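Local coordinates for methyltransferase small domain-containing protein (Thermoplasma acidophilum, PDB 1NE2) that is of unknown function but is probably a methyltransferase that uses S-adenosylmethionine as methyl donor, at residues I145-R151 with E189-F193; T113-N117 with F131-A135. Residues are numbered along the deposited sequence.

How the contacts relate
Both contacts belong to one mixed sheet of the class I methyltransferase type, and their centres lie about 14 Å apart. Contact 2 comes first along the chain: it packs strand 111-116 against helix 126-138. That helix leads into strand 142-147, whose end opens contact 1 and pairs with the late strand 187-197. Strands 111-116 and 142-147 are neighbours in the sheet, so the two contacts meet directly, with I145 N 3.1 Å from M116 O in a probable hydrogen bond. Together they illustrate a general principle of this fold: parallel strands joined through helices build most of the sheet, and a late antiparallel strand, 187-197, slots in between 142-147 and 162-173.

Contact 1. Residues I145-R151 with E189-F193; sequences IGNAKAR and EAVIF
A salt bridge from R151 NH1 to E189 OE2 (2.9 Å) ties the start of helix 151-161 to strand 187-197, while E167 takes the NE side of the same guanidinium. The extended R151 side chain, with chi1 to chi3 all t, brings NE to 3.9 Å from V191 CG2. Strands 145-147 and 189-193 run antiparallel at 147°, their axes 4.7 Å apart at closest approach. G146 and V191 form the hydrogen-bonded pair, G146 N to V191 O at 3.1 Å and V191 N to G146 O at 2.8 Å; I145-I192 and N147-A190 are non-hydrogen-bonded pairs. This is the hallmark of the class I methyltransferase sheet, an antiparallel seventh strand (187-197) inserted between the parallel strands 142-147 and 162-173. Beyond N147 the chain turns into a 3-10 segment, 148-150, yet A148 N still reaches E189 O (3.1 Å), and R151 N bonds A148 O (3.1 Å). On one face I145 CD1 (chi1 t) meets I192 CG1 at 3.8 Å beneath F40 of helix 34-46. On the other, V191 (chi1 p) sets CG1 4.0 Å from A148 CA, and F193 CZ, at its ring edge, lies 3.6 Å from R151 O; F158 stacks edge-to-face on that phenyl ring.

Contact 2. Residues T113-N117 with F131-A135; sequences TWIMN and FIDKA
Strand 113-116 and helix 131-135 run nearly antiparallel, at 167° with axes 10.0 Å apart, the usual spacing for a helix laid on a sheet. T113, in regular extended conformation, sends its side chain to the far face of the sheet, where OG1 bonds N49 O. W114 points toward the helix and gives the larger part of the strand's share of the interface. With chi1 t and chi2 near -73°, its indole slides beneath the helical turn, so that A135 CB stands 3.4 Å from the centroid of the five-membered ring and only 7° off its normal, a CH-pi contact. The six-membered ring reaches further, CH2 to K134 CG at 3.4 Å and CZ2 to F131 O at 3.6 Å; that carbonyl already accepts A135 N (2.9 Å) within the helix. Burial leaves W114 NE1 with no polar partner in the model. I115 again faces away, onto F40, L41 and I44 of helix 34-46. M116, present as selenomethionine, returns to the helix side with chi1 p, chi2 t and chi3 m, bringing CE to 3.4 Å from F131 CB. At N117 the strand has ended; this residue opens an NPPF sequence, which in related methyltransferases lies at the substrate site, a role only inferred here. The contact forms the first half of the beta-alpha-beta crossover 111-116, 126-138, 142-147: strand 54-58 flanks W114 on one side through I56 and A58, strand 142-147 on the other, where I142 touches A135, and helix 34-46 closes the opposite face.

Contact 1. Residues I145-R151 with E189-F193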
loop_
_atom_site.group_PDB
_atom_site.type_symbol
_atom_site.label_atom_id
_atom_site.label_comp_id
_atom_site.label_asym_id
_atom_site.label_seq_id
_atom_site.Cartn_x
_atom_site.Cartn_y
_atom_site.Cartn_z
ATOM N N ILE B 145 16.120 11.203 -1.154
ATOM C CA ILE B 145 16.599 12.558 -1.358
ATOM C C ILE B 145 17.162 12.964 -0.007
ATOM O O ILE B 145 16.502 12.818 1.021
ATOM C CB ILE B 145 15.478 13.541 -1.819
ATOM C CG1 ILE B 145 16.091 14.927 -2.058
ATOM C CG2 ILE B 145 14.363 13.623 -0.780
ATOM C CD1 ILE B 145 15.206 15.888 -2.830
ATOM N N GLY B 146 18.402 13.433 -0.008
ATOM C CA GLY B 146 19.024 13.828 1.240
ATOM C C GLY B 146 20.386 14.464 1.071
ATOM O O GLY B 146 20.790 14.816 -0.034
ATOM N N ASN B 147 21.087 14.608 2.191
ATOM C CA ASN B 147 22.421 15.200 2.235
ATOM C C ASN B 147 23.374 14.487 1.282
ATOM O O ASN B 147 23.429 13.256 1.243
ATOM C CB ASN B 147 22.944 15.124 3.674
ATOM C CG ASN B 147 24.273 15.824 3.861
ATOM O OD1 ASN B 147 24.819 15.837 4.963
ATOM N ND2 ASN B 147 24.803 16.408 2.794
ATOM N N ALA B 148 24.129 15.269 0.517
ATOM C CA ALA B 148 25.078 14.717 -0.444
ATOM C C ALA B 148 26.299 14.099 0.231
ATOM O O ALA B 148 27.107 13.439 -0.426
ATOM C CB ALA B 148 25.516 15.798 -1.417
ATOM N N LYS B 149 26.439 14.308 1.535
ATOM C CA LYS B 149 27.577 13.746 2.257
ATOM C C LYS B 149 27.482 12.226 2.364
ATOM O O LYS B 149 28.484 11.552 2.593
ATOM C CB LYS B 149 27.684 14.349 3.660
ATOM C CG LYS B 149 28.042 15.827 3.687
ATOM C CD LYS B 149 28.520 16.257 5.070
ATOM C CE LYS B 149 27.489 15.950 6.146
ATOM N NZ LYS B 149 27.976 16.301 7.510
ATOM N N ALA B 150 26.277 11.689 2.207
ATOM C CA ALA B 150 26.077 10.243 2.283
ATOM C C ALA B 150 26.100 9.630 0.884
ATOM O O ALA B 150 25.879 8.430 0.714
ATOM C CB ALA B 150 24.751 9.938 2.966
ATOM N N ARG B 151 26.384 10.468 -0.109
ATOM C CA ARG B 151 26.418 10.066 -1.512
ATOM C C ARG B 151 27.221 8.800 -1.814
ATOM O O ARG B 151 26.707 7.859 -2.423
ATOM C CB ARG B 151 26.957 11.225 -2.352
ATOM C CG ARG B 151 26.618 11.143 -3.821
ATOM C CD ARG B 151 27.044 12.408 -4.544
ATOM N NE ARG B 151 26.473 12.477 -5.885
ATOM C CZ ARG B 151 26.673 13.479 -6.734
ATOM N NH1 ARG B 151 27.440 14.505 -6.385
ATOM N NH2 ARG B 151 26.099 13.460 -7.930
ATOM N N GLU B 189 24.892 20.926 -1.103
ATOM C CA GLU B 189 24.531 19.917 -2.084
ATOM C C GLU B 189 23.714 18.768 -1.504
ATOM O O GLU B 189 24.037 18.218 -0.449
ATOM C CB GLU B 189 25.807 19.375 -2.733
ATOM C CG GLU B 189 25.592 18.559 -3.991
ATOM C CD GLU B 189 26.903 18.132 -4.629
ATOM O OE1 GLU B 189 27.746 19.013 -4.902
ATOM O OE2 GLU B 189 27.089 16.919 -4.859
ATOM N N ALA B 190 22.635 18.421 -2.194
ATOM C CA ALA B 190 21.794 17.307 -1.784
ATOM C C ALA B 190 21.877 16.326 -2.942
ATOM O O ALA B 190 22.386 16.665 -4.015
ATOM C CB ALA B 190 20.350 17.766 -1.573
ATOM N N VAL B 191 21.392 15.111 -2.734
ATOM C CA VAL B 191 21.439 14.116 -3.791
ATOM C C VAL B 191 20.143 13.325 -3.874
ATOM O O VAL B 191 19.550 12.965 -2.855
ATOM C CB VAL B 191 22.624 13.132 -3.587
ATOM C CG1 VAL B 191 22.440 12.334 -2.303
ATOM C CG2 VAL B 191 22.736 12.200 -4.785
ATOM N N ILE B 192 19.710 13.081 -5.106
ATOM C CA ILE B 192 18.511 12.309 -5.384
ATOM C C ILE B 192 18.934 10.982 -5.996
ATOM O O ILE B 192 19.672 10.958 -6.985
ATOM C CB ILE B 192 17.587 13.028 -6.395
ATOM C CG1 ILE B 192 16.943 14.255 -5.742
ATOM C CG2 ILE B 192 16.506 12.059 -6.902
ATOM C CD1 ILE B 192 16.110 15.089 -6.710
ATOM N N PHE B 193 18.472 9.890 -5.395
ATOM C CA PHE B 193 18.766 8.543 -5.877
ATOM C C PHE B 193 17.485 7.874 -6.347
ATOM O O PHE B 193 16.443 8.027 -5.719
ATOM C CB PHE B 193 19.371 7.684 -4.759
ATOM C CG PHE B 193 20.851 7.845 -4.605
ATOM C CD1 PHE B 193 21.718 7.361 -5.579
ATOM C CD2 PHE B 193 21.383 8.491 -3.492
ATOM C CE1 PHE B 193 23.102 7.521 -5.446
ATOM C CE2 PHE B 193 22.766 8.655 -3.351
ATOM C CZ PHE B 193 23.620 8.169 -4.331
#

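Contact 2. Residues T113-N117 with F131-A135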
loop_
_atom_site.group_PDB
_atom_site.type_symbol
_atom_site.label_atom_id
_atom_site.label_comp_id
_atom_site.label_asym_id
_atom_site.label_seq_id
_atom_site.Cartn_x
_atom_site.Cartn_y
_atom_site.Cartn_z
ATOM N N THR B 113 6.632 1.252 -4.894
ATOM C CA THR B 113 7.614 2.305 -4.714
ATOM C C THR B 113 7.875 2.720 -3.274
ATOM O O THR B 113 6.944 2.925 -2.504
ATOM C CB THR B 113 7.142 3.540 -5.504
ATOM O OG1 THR B 113 6.848 3.147 -6.852
ATOM C CG2 THR B 113 8.201 4.637 -5.498
ATOM N N TRP B 114 9.153 2.840 -2.928
ATOM C CA TRP B 114 9.583 3.268 -1.594
ATOM C C TRP B 114 10.249 4.637 -1.716
ATOM O O TRP B 114 11.162 4.830 -2.534
ATOM C CB TRP B 114 10.590 2.260 -1.010
ATOM C CG TRP B 114 11.282 2.669 0.279
ATOM C CD1 TRP B 114 12.262 3.616 0.434
ATOM C CD2 TRP B 114 11.098 2.072 1.570
ATOM N NE1 TRP B 114 12.703 3.634 1.735
ATOM C CE2 TRP B 114 12.008 2.697 2.454
ATOM C CE3 TRP B 114 10.257 1.065 2.061
ATOM C CZ2 TRP B 114 12.104 2.346 3.807
ATOM C CZ3 TRP B 114 10.351 0.715 3.414
ATOM C CH2 TRP B 114 11.272 1.357 4.266
ATOM N N ILE B 115 9.788 5.587 -0.905
ATOM C CA ILE B 115 10.348 6.933 -0.898
ATOM C C ILE B 115 10.849 7.286 0.495
ATOM O O ILE B 115 10.193 6.987 1.492
ATOM C CB ILE B 115 9.304 7.999 -1.282
ATOM C CG1 ILE B 115 8.745 7.714 -2.678
ATOM C CG2 ILE B 115 9.955 9.380 -1.242
ATOM C CD1 ILE B 115 7.509 8.563 -3.029
HETATM N N MSE B 116 12.013 7.918 0.563
HETATM C CA MSE B 116 12.577 8.326 1.840
HETATM C C MSE B 116 13.372 9.620 1.698
HETATM O O MSE B 116 13.818 9.978 0.607
HETATM C CB MSE B 116 13.472 7.217 2.400
HETATM C CG MSE B 116 14.713 6.945 1.569
HETATM SE SE MSE B 116 15.682 5.398 2.214
HETATM C CE MSE B 116 16.510 6.144 3.785
ATOM N N ASN B 117 13.539 10.323 2.815
ATOM C CA ASN B 117 14.275 11.580 2.845
ATOM C C ASN B 117 15.222 11.527 4.047
ATOM O O ASN B 117 14.948 12.118 5.094
ATOM C CB ASN B 117 13.295 12.752 2.967
ATOM C CG ASN B 117 13.996 14.088 3.117
ATOM O OD1 ASN B 117 14.917 14.411 2.367
ATOM N ND2 ASN B 117 13.553 14.881 4.087
ATOM N N PHE B 131 16.933 1.625 7.157
ATOM C CA PHE B 131 16.031 2.106 6.120
ATOM C C PHE B 131 16.392 1.526 4.763
ATOM O O PHE B 131 15.512 1.153 3.992
ATOM C CB PHE B 131 16.049 3.635 6.049
ATOM C CG PHE B 131 15.065 4.290 6.970
ATOM C CD1 PHE B 131 15.160 4.121 8.347
ATOM C CD2 PHE B 131 14.025 5.060 6.459
ATOM C CE1 PHE B 131 14.229 4.710 9.206
ATOM C CE2 PHE B 131 13.089 5.653 7.307
ATOM C CZ PHE B 131 13.190 5.479 8.681
ATOM N N ILE B 132 17.685 1.455 4.467
ATOM C CA ILE B 132 18.123 0.909 3.192
ATOM C C ILE B 132 17.736 -0.565 3.118
ATOM O O ILE B 132 17.157 -1.016 2.129
ATOM C CB ILE B 132 19.650 1.051 3.018
ATOM C CG1 ILE B 132 20.043 2.526 3.124
ATOM C CG2 ILE B 132 20.070 0.495 1.666
ATOM C CD1 ILE B 132 21.537 2.776 3.078
ATOM N N ASP B 133 18.039 -1.312 4.175
ATOM C CA ASP B 133 17.709 -2.732 4.216
ATOM C C ASP B 133 16.213 -2.974 4.059
ATOM O O ASP B 133 15.793 -3.836 3.285
ATOM C CB ASP B 133 18.183 -3.352 5.531
ATOM C CG ASP B 133 19.675 -3.608 5.547
ATOM O OD1 ASP B 133 20.200 -3.969 6.619
ATOM O OD2 ASP B 133 20.320 -3.456 4.487
ATOM N N LYS B 134 15.410 -2.218 4.798
ATOM C CA LYS B 134 13.963 -2.381 4.720
ATOM C C LYS B 134 13.438 -2.051 3.322
ATOM O O LYS B 134 12.541 -2.729 2.811
ATOM C CB LYS B 134 13.273 -1.486 5.750
ATOM C CG LYS B 134 11.753 -1.657 5.803
ATOM C CD LYS B 134 11.306 -2.685 6.836
ATOM C CE LYS B 134 11.719 -4.103 6.496
ATOM N NZ LYS B 134 11.272 -5.063 7.561
ATOM N N ALA B 135 13.994 -1.011 2.709
ATOM C CA ALA B 135 13.567 -0.602 1.377
ATOM C C ALA B 135 13.725 -1.734 0.368
ATOM O O ALA B 135 12.810 -2.024 -0.396
ATOM C CB ALA B 135 14.359 0.627 0.916
#